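Local coordinates for protein CCMAN5 (Cellulosimicrobium cellulans, PDB 2XSG) that hydrolyses alpha-mannosidic linkages as a calcium-containing GH92 mannosidase, and enables mannose-6-phosphate modification of yeast-produced lysosomal enzymes, at residues A[88-92]-A[217-223]; A[204-210]-A[247-253]; A[721-727]-A[745-749]; A[731-735]-A[758-764]. All blocks are in the same frame, centred on the assembly; numbering follows the deposited sequence.

Contact 1 (A[88-92]-A[217-223])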
loop_
_atom_site.group_PDB
_atom_site.type_symbol
_atom_site.label_atom_id
_atom_site.label_comp_id
_atom_site.label_asym_id
_atom_site.label_seq_id
_atom_site.Cartn_x
_atom_site.Cartn_y
_atom_site.Cartn_z
ATOM N N TYR A 88 6.076 -38.056 7.907
ATOM C CA TYR A 88 4.832 -38.200 7.129
ATOM C C TYR A 88 4.847 -39.437 6.224
ATOM O O TYR A 88 5.912 -39.869 5.759
ATOM C CB TYR A 88 4.583 -36.938 6.294
ATOM C CG TYR A 88 4.267 -35.696 7.124
ATOM C CD1 TYR A 88 5.262 -34.775 7.443
ATOM C CD2 TYR A 88 2.972 -35.451 7.586
ATOM C CE1 TYR A 88 4.975 -33.616 8.193
ATOM C CE2 TYR A 88 2.678 -34.314 8.342
ATOM C CZ TYR A 88 3.682 -33.404 8.636
ATOM O OH TYR A 88 3.383 -32.289 9.376
ATOM N N THR A 89 3.664 -39.997 5.977
ATOM C CA THR A 89 3.490 -41.133 5.056
ATOM C C THR A 89 2.452 -40.778 3.984
ATOM O O THR A 89 2.168 -41.579 3.094
ATOM C CB THR A 89 3.029 -42.447 5.785
ATOM O OG1 THR A 89 1.740 -42.254 6.380
ATOM C CG2 THR A 89 4.008 -42.875 6.859
ATOM N N ALA A 90 1.876 -39.575 4.097
ATOM C CA ALA A 90 0.940 -39.028 3.110
ATOM C C ALA A 90 1.048 -37.502 3.143
ATOM O O ALA A 90 1.800 -36.952 3.957
ATOM C CB ALA A 90 -0.506 -39.472 3.401
ATOM N N ARG A 91 0.309 -36.830 2.266
ATOM C CA ARG A 91 0.297 -35.367 2.239
ATOM C C ARG A 91 -0.092 -34.853 3.639
ATOM O O ARG A 91 -1.036 -35.364 4.234
ATOM C CB ARG A 91 -0.665 -34.858 1.172
ATOM C CG ARG A 91 -0.662 -33.324 1.019
ATOM C CD ARG A 91 -1.839 -32.573 1.706
ATOM N NE ARG A 91 -1.908 -31.231 1.111
ATOM C CZ ARG A 91 -1.231 -30.173 1.551
ATOM N NH1 ARG A 91 -0.496 -30.259 2.661
ATOM N NH2 ARG A 91 -1.316 -29.016 0.902
ATOM N N PRO A 92 0.664 -33.876 4.180
ATOM C CA PRO A 92 0.433 -33.449 5.563
ATOM C C PRO A 92 -0.938 -32.825 5.767
ATOM O O PRO A 92 -1.419 -32.095 4.898
ATOM C CB PRO A 92 1.516 -32.396 5.779
ATOM C CG PRO A 92 2.636 -32.843 4.877
ATOM C CD PRO A 92 1.934 -33.338 3.649
ATOM N N TRP A 217 4.463 -34.873 -3.038
ATOM C CA TRP A 217 3.055 -35.251 -3.169
ATOM C C TRP A 217 2.346 -34.470 -4.277
ATOM O O TRP A 217 2.728 -33.348 -4.596
ATOM C CB TRP A 217 2.305 -35.091 -1.845
ATOM C CG TRP A 217 1.942 -33.680 -1.501
ATOM C CD1 TRP A 217 0.922 -32.947 -2.030
ATOM C CD2 TRP A 217 2.581 -32.834 -0.536
ATOM N NE1 TRP A 217 0.889 -31.695 -1.463
ATOM C CE2 TRP A 217 1.893 -31.599 -0.542
ATOM C CE3 TRP A 217 3.661 -33.005 0.343
ATOM C CZ2 TRP A 217 2.242 -30.537 0.297
ATOM C CZ3 TRP A 217 4.023 -31.938 1.176
ATOM C CH2 TRP A 217 3.308 -30.724 1.147
ATOM N N GLY A 218 1.318 -35.083 -4.848
ATOM C CA GLY A 218 0.427 -34.427 -5.785
ATOM C C GLY A 218 -1.002 -34.520 -5.277
ATOM O O GLY A 218 -1.249 -34.778 -4.065
ATOM N N ASP A 219 -1.946 -34.346 -6.197
ATOM C CA ASP A 219 -3.360 -34.158 -5.840
ATOM C C ASP A 219 -4.079 -35.382 -5.275
ATOM O O ASP A 219 -5.181 -35.258 -4.720
ATOM C CB ASP A 219 -4.123 -33.597 -7.032
ATOM C CG ASP A 219 -3.717 -32.167 -7.355
ATOM O OD1 ASP A 219 -4.102 -31.246 -6.592
ATOM O OD2 ASP A 219 -3.008 -31.976 -8.368
ATOM N N ASP A 220 -3.474 -36.554 -5.435
ATOM C CA ASP A 220 -3.990 -37.784 -4.813
ATOM C C ASP A 220 -3.528 -37.956 -3.362
ATOM O O ASP A 220 -3.765 -38.997 -2.762
ATOM C CB ASP A 220 -3.641 -39.026 -5.643
ATOM C CG ASP A 220 -2.116 -39.305 -5.738
ATOM O OD1 ASP A 220 -1.296 -38.676 -5.024
ATOM O OD2 ASP A 220 -1.747 -40.179 -6.565
ATOM N N ASP A 221 -2.850 -36.941 -2.818
ATOM C CA ASP A 221 -2.345 -36.995 -1.446
ATOM C C ASP A 221 -1.328 -38.109 -1.141
ATOM O O ASP A 221 -1.011 -38.328 0.021
ATOM C CB ASP A 221 -3.521 -37.081 -0.445
ATOM C CG ASP A 221 -4.343 -35.794 -0.407
ATOM O OD1 ASP A 221 -3.771 -34.717 -0.676
ATOM O OD2 ASP A 221 -5.554 -35.864 -0.127
ATOM N N ARG A 222 -0.826 -38.805 -2.161
ATOM C CA ARG A 222 0.206 -39.822 -1.925
ATOM C C ARG A 222 1.594 -39.192 -1.776
ATOM O O ARG A 222 2.017 -38.362 -2.596
ATOM C CB ARG A 222 0.190 -40.916 -2.999
ATOM C CG ARG A 222 -0.992 -41.849 -2.864
ATOM C CD ARG A 222 -1.121 -42.841 -4.008
ATOM N NE ARG A 222 -0.320 -44.049 -3.820
ATOM C CZ ARG A 222 0.786 -44.324 -4.521
ATOM N NH1 ARG A 222 1.224 -43.486 -5.457
ATOM N NH2 ARG A 222 1.448 -45.453 -4.299
ATOM N N LEU A 223 2.290 -39.568 -0.709
ATOM C CA LEU A 223 3.658 -39.114 -0.501
ATOM C C LEU A 223 4.595 -40.153 -1.062
ATOM O O LEU A 223 4.660 -41.271 -0.550
ATOM C CB LEU A 223 3.932 -38.894 0.975
ATOM C CG LEU A 223 5.303 -38.314 1.319
ATOM C CD1 LEU A 223 5.459 -36.901 0.760
ATOM C CD2 LEU A 223 5.427 -38.314 2.826
HETATM O O HOH W 1 0.865 -41.684 0.963
#

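Contact 2 (A[204-210]-A[247-253])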
loop_
_atom_site.group_PDB
_atom_site.type_symbol
_atom_site.label_atom_id
_atom_site.label_comp_id
_atom_site.label_asym_id
_atom_site.label_seq_id
_atom_site.Cartn_x
_atom_site.Cartn_y
_atom_site.Cartn_z
ATOM N N TYR A 204 10.015 -20.431 -8.906
ATOM C CA TYR A 204 10.848 -20.465 -7.704
ATOM C C TYR A 204 11.997 -21.480 -7.833
ATOM O O TYR A 204 11.908 -22.438 -8.582
ATOM C CB TYR A 204 9.985 -20.748 -6.449
ATOM C CG TYR A 204 9.468 -22.168 -6.439
ATOM C CD1 TYR A 204 10.191 -23.184 -5.813
ATOM C CD2 TYR A 204 8.287 -22.510 -7.114
ATOM C CE1 TYR A 204 9.746 -24.493 -5.830
ATOM C CE2 TYR A 204 7.834 -23.831 -7.149
ATOM C CZ TYR A 204 8.574 -24.811 -6.509
ATOM O OH TYR A 204 8.147 -26.111 -6.524
ATOM N N THR A 205 13.069 -21.250 -7.074
ATOM C CA THR A 205 14.095 -22.250 -6.816
ATOM C C THR A 205 14.400 -22.200 -5.314
ATOM O O THR A 205 14.437 -21.122 -4.730
ATOM C CB THR A 205 15.391 -22.005 -7.652
ATOM O OG1 THR A 205 16.339 -23.043 -7.371
ATOM C CG2 THR A 205 16.028 -20.654 -7.298
ATOM N N ALA A 206 14.539 -23.367 -4.686
ATOM C CA ALA A 206 14.860 -23.446 -3.249
ATOM C C ALA A 206 15.901 -24.523 -3.083
ATOM O O ALA A 206 15.683 -25.662 -3.499
ATOM C CB ALA A 206 13.606 -23.777 -2.422
ATOM N N ARG A 207 17.048 -24.172 -2.523
ATOM C CA ARG A 207 18.077 -25.169 -2.257
ATOM C C ARG A 207 18.292 -25.276 -0.755
ATOM O O ARG A 207 18.162 -24.280 -0.041
ATOM C CB ARG A 207 19.392 -24.790 -2.944
ATOM C CG ARG A 207 20.032 -23.490 -2.411
ATOM C CD ARG A 207 21.315 -23.132 -3.172
ATOM N NE ARG A 207 22.163 -22.289 -2.341
ATOM C CZ ARG A 207 23.248 -21.644 -2.751
ATOM N NH1 ARG A 207 23.643 -21.723 -4.019
ATOM N NH2 ARG A 207 23.939 -20.910 -1.895
ATOM N N THR A 208 18.606 -26.486 -0.285
ATOM C CA THR A 208 19.066 -26.683 1.085
ATOM C C THR A 208 20.569 -26.418 1.083
ATOM O O THR A 208 21.214 -26.425 0.018
ATOM C CB THR A 208 18.778 -28.114 1.618
ATOM O OG1 THR A 208 19.584 -29.061 0.916
ATOM C CG2 THR A 208 17.291 -28.489 1.456
ATOM N N LEU A 209 21.112 -26.153 2.264
ATOM C CA LEU A 209 22.537 -25.951 2.417
ATOM C C LEU A 209 23.193 -27.162 3.091
ATOM O O LEU A 209 24.420 -27.222 3.200
ATOM C CB LEU A 209 22.820 -24.653 3.197
ATOM C CG LEU A 209 22.234 -23.382 2.571
ATOM C CD1 LEU A 209 22.415 -22.199 3.509
ATOM C CD2 LEU A 209 22.868 -23.083 1.203
ATOM N N GLN A 210 22.366 -28.110 3.534
ATOM C CA GLN A 210 22.820 -29.387 4.109
ATOM C C GLN A 210 22.228 -30.537 3.314
ATOM O O GLN A 210 21.251 -30.325 2.576
ATOM C CB GLN A 210 22.426 -29.499 5.594
ATOM C CG GLN A 210 23.218 -28.572 6.506
ATOM C CD GLN A 210 22.765 -27.124 6.399
ATOM O OE1 GLN A 210 23.565 -26.193 6.528
ATOM N NE2 GLN A 210 21.475 -26.926 6.161
ATOM N N GLU A 247 22.001 -26.729 12.690
ATOM C CA GLU A 247 21.918 -25.727 11.610
ATOM C C GLU A 247 21.349 -26.281 10.306
ATOM O O GLU A 247 22.030 -26.986 9.556
ATOM C CB GLU A 247 23.284 -25.086 11.360
ATOM C CG GLU A 247 23.237 -23.803 10.554
ATOM C CD GLU A 247 24.617 -23.222 10.384
ATOM O OE1 GLU A 247 25.218 -23.424 9.323
ATOM O OE2 GLU A 247 25.120 -22.591 11.328
ATOM N N ILE A 248 20.088 -25.947 10.057
ATOM C CA ILE A 248 19.405 -26.276 8.809
ATOM C C ILE A 248 19.115 -24.980 8.040
ATOM O O ILE A 248 18.378 -24.115 8.507
ATOM C CB ILE A 248 18.088 -27.041 9.087
ATOM C CG1 ILE A 248 18.349 -28.324 9.900
ATOM C CG2 ILE A 248 17.366 -27.358 7.774
ATOM C CD1 ILE A 248 19.275 -29.358 9.198
ATOM N N GLY A 249 19.698 -24.858 6.861
ATOM C CA GLY A 249 19.570 -23.651 6.024
ATOM C C GLY A 249 18.807 -23.890 4.724
ATOM O O GLY A 249 18.816 -24.990 4.170
ATOM N N LEU A 250 18.122 -22.855 4.249
ATOM C CA LEU A 250 17.336 -22.935 3.039
ATOM C C LEU A 250 17.352 -21.571 2.381
ATOM O O LEU A 250 17.303 -20.548 3.067
ATOM C CB LEU A 250 15.891 -23.336 3.353
ATOM C CG LEU A 250 15.054 -23.715 2.130
ATOM C CD1 LEU A 250 15.390 -25.132 1.741
ATOM C CD2 LEU A 250 13.561 -23.572 2.393
ATOM N N GLN A 251 17.419 -21.563 1.049
ATOM C CA GLN A 251 17.441 -20.319 0.289
ATOM C C GLN A 251 16.423 -20.424 -0.829
ATOM O O GLN A 251 16.479 -21.342 -1.641
ATOM C CB GLN A 251 18.852 -20.041 -0.263
ATOM C CG GLN A 251 19.958 -19.938 0.809
ATOM C CD GLN A 251 21.273 -19.435 0.252
ATOM O OE1 GLN A 251 22.051 -18.765 0.947
ATOM N NE2 GLN A 251 21.527 -19.740 -1.010
ATOM N N VAL A 252 15.475 -19.489 -0.851
ATOM C CA VAL A 252 14.373 -19.522 -1.814
ATOM C C VAL A 252 14.405 -18.240 -2.640
ATOM O O VAL A 252 14.393 -17.146 -2.075
ATOM C CB VAL A 252 13.001 -19.592 -1.092
ATOM C CG1 VAL A 252 11.854 -19.666 -2.097
ATOM C CG2 VAL A 252 12.944 -20.768 -0.093
ATOM N N THR A 253 14.427 -18.363 -3.964
ATOM C CA THR A 253 14.406 -17.172 -4.818
ATOM C C THR A 253 13.241 -17.252 -5.811
ATOM O O THR A 253 12.949 -18.343 -6.327
ATOM C CB THR A 253 15.763 -16.967 -5.531
ATOM O OG1 THR A 253 16.790 -16.837 -4.544
ATOM C CG2 THR A 253 15.768 -15.716 -6.396
#

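Contact 3 (A[721-727]-A[745-749])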
loop_
_atom_site.group_PDB
_atom_site.type_symbol
_atom_site.label_atom_id
_atom_site.label_comp_id
_atom_site.label_asym_id
_atom_site.label_seq_id
_atom_site.Cartn_x
_atom_site.Cartn_y
_atom_site.Cartn_z
ATOM N N VAL A 721 0.545 27.094 12.318
ATOM C CA VAL A 721 1.561 27.932 11.683
ATOM C C VAL A 721 1.275 29.398 12.009
ATOM O O VAL A 721 0.143 29.831 11.904
ATOM C CB VAL A 721 1.623 27.695 10.164
ATOM C CG1 VAL A 721 2.597 28.661 9.497
ATOM C CG2 VAL A 721 2.007 26.234 9.878
ATOM N N GLN A 722 2.299 30.131 12.456
ATOM C CA GLN A 722 2.159 31.559 12.789
ATOM C C GLN A 722 2.706 32.432 11.671
ATOM O O GLN A 722 2.214 33.527 11.439
ATOM C CB GLN A 722 2.900 31.897 14.091
ATOM C CG GLN A 722 2.547 30.994 15.253
ATOM C CD GLN A 722 1.053 31.024 15.611
ATOM O OE1 GLN A 722 0.352 29.999 15.528
ATOM N NE2 GLN A 722 0.567 32.186 16.021
ATOM N N SER A 723 3.753 31.947 11.011
ATOM C CA SER A 723 4.383 32.650 9.902
ATOM C C SER A 723 5.287 31.652 9.210
ATOM O O SER A 723 5.527 30.562 9.750
ATOM C CB SER A 723 5.196 33.855 10.395
ATOM O OG SER A 723 6.439 33.433 10.917
ATOM N N ALA A 724 5.782 32.009 8.023
ATOM C CA ALA A 724 6.645 31.101 7.249
ATOM C C ALA A 724 7.623 31.857 6.377
ATOM O O ALA A 724 7.353 32.999 5.999
ATOM C CB ALA A 724 5.791 30.168 6.398
ATOM N N THR A 725 8.760 31.226 6.075
ATOM C CA THR A 725 9.668 31.689 5.010
ATOM C C THR A 725 10.017 30.561 4.042
ATOM O O THR A 725 10.029 29.378 4.422
ATOM C CB THR A 725 11.008 32.297 5.528
ATOM O OG1 THR A 725 11.770 31.319 6.242
ATOM C CG2 THR A 725 10.785 33.534 6.398
ATOM N N LEU A 726 10.305 30.946 2.800
ATOM C CA LEU A 726 10.789 30.039 1.764
ATOM C C LEU A 726 12.130 30.572 1.257
ATOM O O LEU A 726 12.197 31.674 0.690
ATOM C CB LEU A 726 9.789 29.935 0.601
ATOM C CG LEU A 726 10.189 28.979 -0.540
ATOM C CD1 LEU A 726 10.349 27.520 -0.048
ATOM C CD2 LEU A 726 9.209 29.054 -1.726
ATOM N N ASP A 727 13.195 29.807 1.506
ATOM C CA ASP A 727 14.566 30.224 1.170
ATOM C C ASP A 727 14.836 31.647 1.675
ATOM O O ASP A 727 15.336 32.503 0.924
ATOM C CB ASP A 727 14.795 30.136 -0.342
ATOM C CG ASP A 727 14.731 28.703 -0.869
ATOM O OD1 ASP A 727 14.923 27.753 -0.093
ATOM O OD2 ASP A 727 14.506 28.523 -2.083
ATOM N N ALA A 745 14.728 23.293 -1.427
ATOM C CA ALA A 745 14.355 24.524 -0.736
ATOM C C ALA A 745 14.414 24.412 0.802
ATOM O O ALA A 745 14.394 23.307 1.360
ATOM C CB ALA A 745 12.970 24.970 -1.180
ATOM N N ASP A 746 14.509 25.566 1.467
ATOM C CA ASP A 746 14.391 25.659 2.916
ATOM C C ASP A 746 13.040 26.263 3.247
ATOM O O ASP A 746 12.844 27.477 3.103
ATOM C CB ASP A 746 15.486 26.554 3.520
ATOM C CG ASP A 746 16.863 25.945 3.413
ATOM O OD1 ASP A 746 17.693 26.520 2.698
ATOM O OD2 ASP A 746 17.116 24.901 4.038
ATOM N N LEU A 747 12.110 25.422 3.680
ATOM C CA LEU A 747 10.786 25.889 4.092
ATOM C C LEU A 747 10.758 25.905 5.618
ATOM O O LEU A 747 10.842 24.861 6.261
ATOM C CB LEU A 747 9.698 24.982 3.519
ATOM C CG LEU A 747 8.209 25.245 3.811
ATOM C CD1 LEU A 747 7.747 26.545 3.175
ATOM C CD2 LEU A 747 7.371 24.089 3.295
ATOM N N ALA A 748 10.676 27.102 6.190
ATOM C CA ALA A 748 10.757 27.276 7.631
ATOM C C ALA A 748 9.458 27.817 8.201
ATOM O O ALA A 748 9.054 28.928 7.876
ATOM C CB ALA A 748 11.904 28.205 7.984
ATOM N N PHE A 749 8.819 27.044 9.065
ATOM C CA PHE A 749 7.608 27.505 9.726
ATOM C C PHE A 749 7.864 27.959 11.164
ATOM O O PHE A 749 8.729 27.415 11.838
ATOM C CB PHE A 749 6.538 26.416 9.713
ATOM C CG PHE A 749 6.072 26.046 8.344
ATOM C CD1 PHE A 749 5.270 26.917 7.608
ATOM C CD2 PHE A 749 6.426 24.825 7.786
ATOM C CE1 PHE A 749 4.838 26.573 6.335
ATOM C CE2 PHE A 749 6.007 24.480 6.520
ATOM C CZ PHE A 749 5.204 25.347 5.789
HETATM O O HOH W 2 13.410 29.746 4.500
#

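Contact 4 (A[731-735]-A[758-764])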
loop_
_atom_site.group_PDB
_atom_site.type_symbol
_atom_site.label_atom_id
_atom_site.label_comp_id
_atom_site.label_asym_id
_atom_site.label_seq_id
_atom_site.Cartn_x
_atom_site.Cartn_y
_atom_site.Cartn_z
ATOM N N PHE A 731 6.855 33.910 3.139
ATOM C CA PHE A 731 6.073 32.978 2.355
ATOM C C PHE A 731 4.643 32.906 2.913
ATOM O O PHE A 731 4.447 32.656 4.107
ATOM C CB PHE A 731 6.743 31.608 2.391
ATOM C CG PHE A 731 6.016 30.558 1.616
ATOM C CD1 PHE A 731 5.841 30.681 0.230
ATOM C CD2 PHE A 731 5.549 29.419 2.253
ATOM C CE1 PHE A 731 5.161 29.689 -0.497
ATOM C CE2 PHE A 731 4.893 28.421 1.542
ATOM C CZ PHE A 731 4.688 28.567 0.160
ATOM N N GLY A 732 3.656 33.126 2.049
ATOM C CA GLY A 732 2.271 33.190 2.499
ATOM C C GLY A 732 1.289 32.316 1.743
ATOM O O GLY A 732 0.079 32.528 1.844
ATOM N N ASN A 733 1.796 31.356 0.970
ATOM C CA ASN A 733 0.932 30.411 0.261
ATOM C C ASN A 733 0.784 29.137 1.075
ATOM O O ASN A 733 1.699 28.762 1.801
ATOM C CB ASN A 733 1.472 30.088 -1.143
ATOM C CG ASN A 733 1.441 31.285 -2.084
ATOM O OD1 ASN A 733 0.806 32.302 -1.817
ATOM N ND2 ASN A 733 2.140 31.162 -3.189
ATOM N N THR A 734 -0.364 28.481 0.943
ATOM C CA THR A 734 -0.670 27.259 1.683
ATOM C C THR A 734 -0.489 26.003 0.803
ATOM O O THR A 734 -0.989 24.921 1.121
ATOM C CB THR A 734 -2.074 27.334 2.318
ATOM O OG1 THR A 734 -3.018 27.815 1.349
ATOM C CG2 THR A 734 -2.061 28.290 3.545
ATOM N N TRP A 735 0.245 26.182 -0.297
ATOM C CA TRP A 735 0.639 25.105 -1.207
ATOM C C TRP A 735 2.047 25.388 -1.724
ATOM O O TRP A 735 2.464 26.552 -1.823
ATOM C CB TRP A 735 -0.334 25.007 -2.391
ATOM C CG TRP A 735 -0.403 26.260 -3.242
ATOM C CD1 TRP A 735 -1.259 27.319 -3.076
ATOM C CD2 TRP A 735 0.420 26.583 -4.381
ATOM N NE1 TRP A 735 -1.021 28.275 -4.039
ATOM C CE2 TRP A 735 0.006 27.855 -4.846
ATOM C CE3 TRP A 735 1.471 25.927 -5.046
ATOM C CZ2 TRP A 735 0.598 28.482 -5.963
ATOM C CZ3 TRP A 735 2.058 26.544 -6.155
ATOM C CH2 TRP A 735 1.625 27.818 -6.592
ATOM N N TRP A 758 -2.153 33.360 9.137
ATOM C CA TRP A 758 -1.140 33.000 8.121
ATOM C C TRP A 758 -1.781 32.223 6.979
ATOM O O TRP A 758 -2.578 31.322 7.214
ATOM C CB TRP A 758 0.013 32.149 8.688
ATOM C CG TRP A 758 0.958 31.730 7.583
ATOM C CD1 TRP A 758 1.953 32.496 7.028
ATOM C CD2 TRP A 758 0.958 30.486 6.850
ATOM N NE1 TRP A 758 2.585 31.802 6.029
ATOM C CE2 TRP A 758 2.003 30.566 5.897
ATOM C CE3 TRP A 758 0.198 29.309 6.923
ATOM C CZ2 TRP A 758 2.302 29.517 5.009
ATOM C CZ3 TRP A 758 0.499 28.252 6.045
ATOM C CH2 TRP A 758 1.550 28.371 5.097
ATOM N N GLY A 759 -1.424 32.587 5.753
ATOM C CA GLY A 759 -1.892 31.901 4.555
ATOM C C GLY A 759 -3.282 32.243 4.048
ATOM O O GLY A 759 -3.716 31.692 3.043
ATOM N N THR A 760 -3.991 33.131 4.744
ATOM C CA THR A 760 -5.354 33.493 4.355
ATOM C C THR A 760 -5.384 34.467 3.187
ATOM O O THR A 760 -6.469 34.868 2.761
ATOM C CB THR A 760 -6.164 34.110 5.514
ATOM O OG1 THR A 760 -5.454 35.229 6.055
ATOM C CG2 THR A 760 -6.423 33.087 6.610
ATOM N N ASP A 761 -4.207 34.870 2.699
ATOM C CA ASP A 761 -4.093 35.629 1.455
ATOM C C ASP A 761 -3.282 34.849 0.429
ATOM O O ASP A 761 -2.543 35.435 -0.367
ATOM C CB ASP A 761 -3.465 37.009 1.700
ATOM C CG ASP A 761 -4.408 37.956 2.392
ATOM O OD1 ASP A 761 -5.580 38.058 1.972
ATOM O OD2 ASP A 761 -3.993 38.596 3.372
ATOM N N THR A 762 -3.428 33.519 0.453
ATOM C CA THR A 762 -2.689 32.640 -0.459
ATOM C C THR A 762 -2.975 32.937 -1.942
ATOM O O THR A 762 -4.103 33.283 -2.309
ATOM C CB THR A 762 -2.923 31.117 -0.126
ATOM O OG1 THR A 762 -2.010 30.314 -0.880
ATOM C CG2 THR A 762 -4.363 30.653 -0.410
ATOM N N ALA A 763 -1.949 32.810 -2.791
ATOM C CA ALA A 763 -2.175 32.751 -4.236
ATOM C C ALA A 763 -3.008 31.487 -4.454
ATOM O O ALA A 763 -2.782 30.496 -3.750
ATOM C CB ALA A 763 -0.819 32.651 -4.988
ATOM N N PRO A 764 -3.996 31.519 -5.381
ATOM C CA PRO A 764 -4.867 30.342 -5.599
ATOM C C PRO A 764 -4.092 29.092 -5.975
ATOM O O PRO A 764 -3.062 29.181 -6.651
ATOM C CB PRO A 764 -5.761 30.739 -6.782
ATOM C CG PRO A 764 -5.416 32.178 -7.129
ATOM C CD PRO A 764 -4.503 32.725 -6.062
HETATM O O HOH W 3 -1.079 34.706 3.015
#

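Contact 1 (A[88-92]-A[217-223])
A beta hairpin at the edge of an antiparallel sheet in the N-terminal domain is the setting: strands 212-217 and 223-224 are joined by a type I turn from Gly-218 to Asp-221, and loop 88-92 packs along it. One direct backbone bond fixes the two segments, Arg-91 N to Asp-221 O (3.0 Å, 167°). A water adds a second link, donating to Thr-89 O at 2.5 Å and accepting from Leu-223 N at 3.1 Å. Arg-91, Trp-217 and Leu-223 give most of the burial, Arg-91 lying over the indole. Its CG sits 3.3 Å from the centroid of the Trp-217 five-membered ring, 8° off the normal, while Pro-92 CD lies 3.8 Å from the six-membered centroid; both are CH-pi contacts. Leu-223 CD2 meets Tyr-88 CB at 3.8 Å. The guanidinium forms salt bridges with Asp-162 and Asp-233, and Asp-233 also accepts from Trp-217 NE1. The indole thus takes the aliphatic part of Arg-91 and, at CZ2, its guanidinium, whose charge is paired with aspartates outside both segments.

Contact 2 (A[204-210]-A[247-253])
Gln-251, Gln-210 and Arg-207 lose the most surface where strands 198-208 and 248-255 pair in the large sheet of the N-terminal domain. Over 204-208 and 248-253 the strands run antiparallel, 170° between their directions and axes 4.7 Å apart. Gln-251 and Arg-207 form a hydrogen-bonded pair: Arg-207 N to Gln-251 O and Gln-251 N to Arg-207 O are both 3.0 Å. Their side chains share one face, where Gln-251 NE2 lies over the guanidinium, 2.8 Å from Arg-207 NH2; as modelled these are two donors, so the proximity is not a hydrogen bond. Helix 259-270 packs on this face, its Gln-266 touching both residues. Thr-205 and Thr-253 repeat the hydrogen-bonded pattern, with Thr-253 N to Thr-205 O at 2.9 Å. On the other face Ala-206 CB meets Val-252 CG2 at 3.9 Å, and Thr-208 reaches Leu-238 and Phe-240 of strand 235-240, which belongs to another sheet, consistent with a beta-sandwich like that of galactose mutarotase relatives. Gln-210, past the regular pairing, lays its side chain along the start of the opposing segment, with CD 3.2 Å from Glu-247 O. Leu-209 N to Gly-249 O (3.2 Å) extends the bonding nearby. Cohesion here therefore rests on backbone amides, while the side chains divide into a polar face under a helix and a more apolar one turned toward the second sheet.

Contact 3 (A[721-727]-A[745-749])
Two short bonds tie Asp-727 to Asp-746 at one end of an antiparallel strand pair in the mixed sheet of the C-terminal part of the chain: Asp-746 N donates to Asp-727 OD1 (2.7 Å, 174°) and Asp-727 N to Asp-746 O (2.8 Å, 167°). The carboxylate thus takes up a backbone amide just where strand 720-726 ends and the backbone of Asp-727 turns to positive phi (49°). Further along, Thr-725 and Ala-748 make a hydrogen-bonded pair, with Thr-725 N to Ala-748 O at 2.9 Å and Ala-748 N to Thr-725 O at 3.0 Å. A water donates to Asp-746 O (2.7 Å) and is hydrogen-bonded to Thr-725 OG1 (2.9 Å). Beyond Ala-724, Gln-722 and Ser-723 both oppose Arg-750, a classic beta bulge. The directions of 721-726 and 746-749 differ by 168°; strand 706-712 flanks 746-752 on its other edge, in parallel. The apolar face carries Ala-724, Leu-726, Leu-747 and Phe-749. Leu-726 CD1 lies 3.8 Å from Ala-745 CB and 4.3 Å from Leu-747 CD1. Past the bulge Val-721 CG1 returns to the Phe-749 ring, 3.7 Å from its CD1, and the same Phe-749 CD1 is 3.5 Å from Ala-724 CB.

Contact 4 (A[731-735]-A[758-764])
This is a loop-to-loop contact, made by side-chain-to-backbone hydrogen bonds, where segment 758-764, following the last strand of the C-terminal sheet, passes the link between strands 729-730 and 735-737. Four bonds span it. Trp-758 NE1 donates to Phe-731 O (2.8 Å, 164°), Thr-734 N to Thr-762 OG1 (3.1 Å), Ala-763 N to Asn-733 OD1 (3.0 Å, 170°) and Trp-735 NE1 to Ala-763 O (2.8 Å). A water joins Gly-732 O (2.7 Å) to Asp-761 N (3.1 Å). The Trp-758 indole meets Thr-734 CG2 at 3.6 Å from CZ3, and also touches Gln-608 of helix 604-616. Gly-759 opens a type I turn ending at Thr-762; its phi is 80°, and an ideal CB there would come within 2.5 Å of Thr-734 CG2, a clash. Its CA approaches Gly-732 O at 3.4 Å. It is an irregular loop-on-loop closure without strand pairing, in which Trp-758 fills the space between strand 720-726 (Val-721, Ala-724) and helix 604-616 of the GH92 catalytic region.

Overall arrangement
Contacts 1 and 2 share the N-terminal domain, with centres 22 Å apart and nearest atoms about 9 Å apart. Contacts 3 and 4 meet directly, Ala-724 O lying 3.0 Å from Phe-731 N, a probable hydrogen bond, and Trp-758 packing on Val-721 and Ala-724. Between contacts 1 and 4 the centres are 69 Å apart, on opposite sides of the chain's centre. Contact 2 is the buried one; the others mix buried and exposed residues. Chemistry follows this division: contacts 2 and 3 are antiparallel strand pairs bonded mainly through backbone amides, whereas 1 and 4 join loops, the first by CH-pi packing on a tryptophan, the second by indole, hydroxyl and carboxamide bonds to backbone.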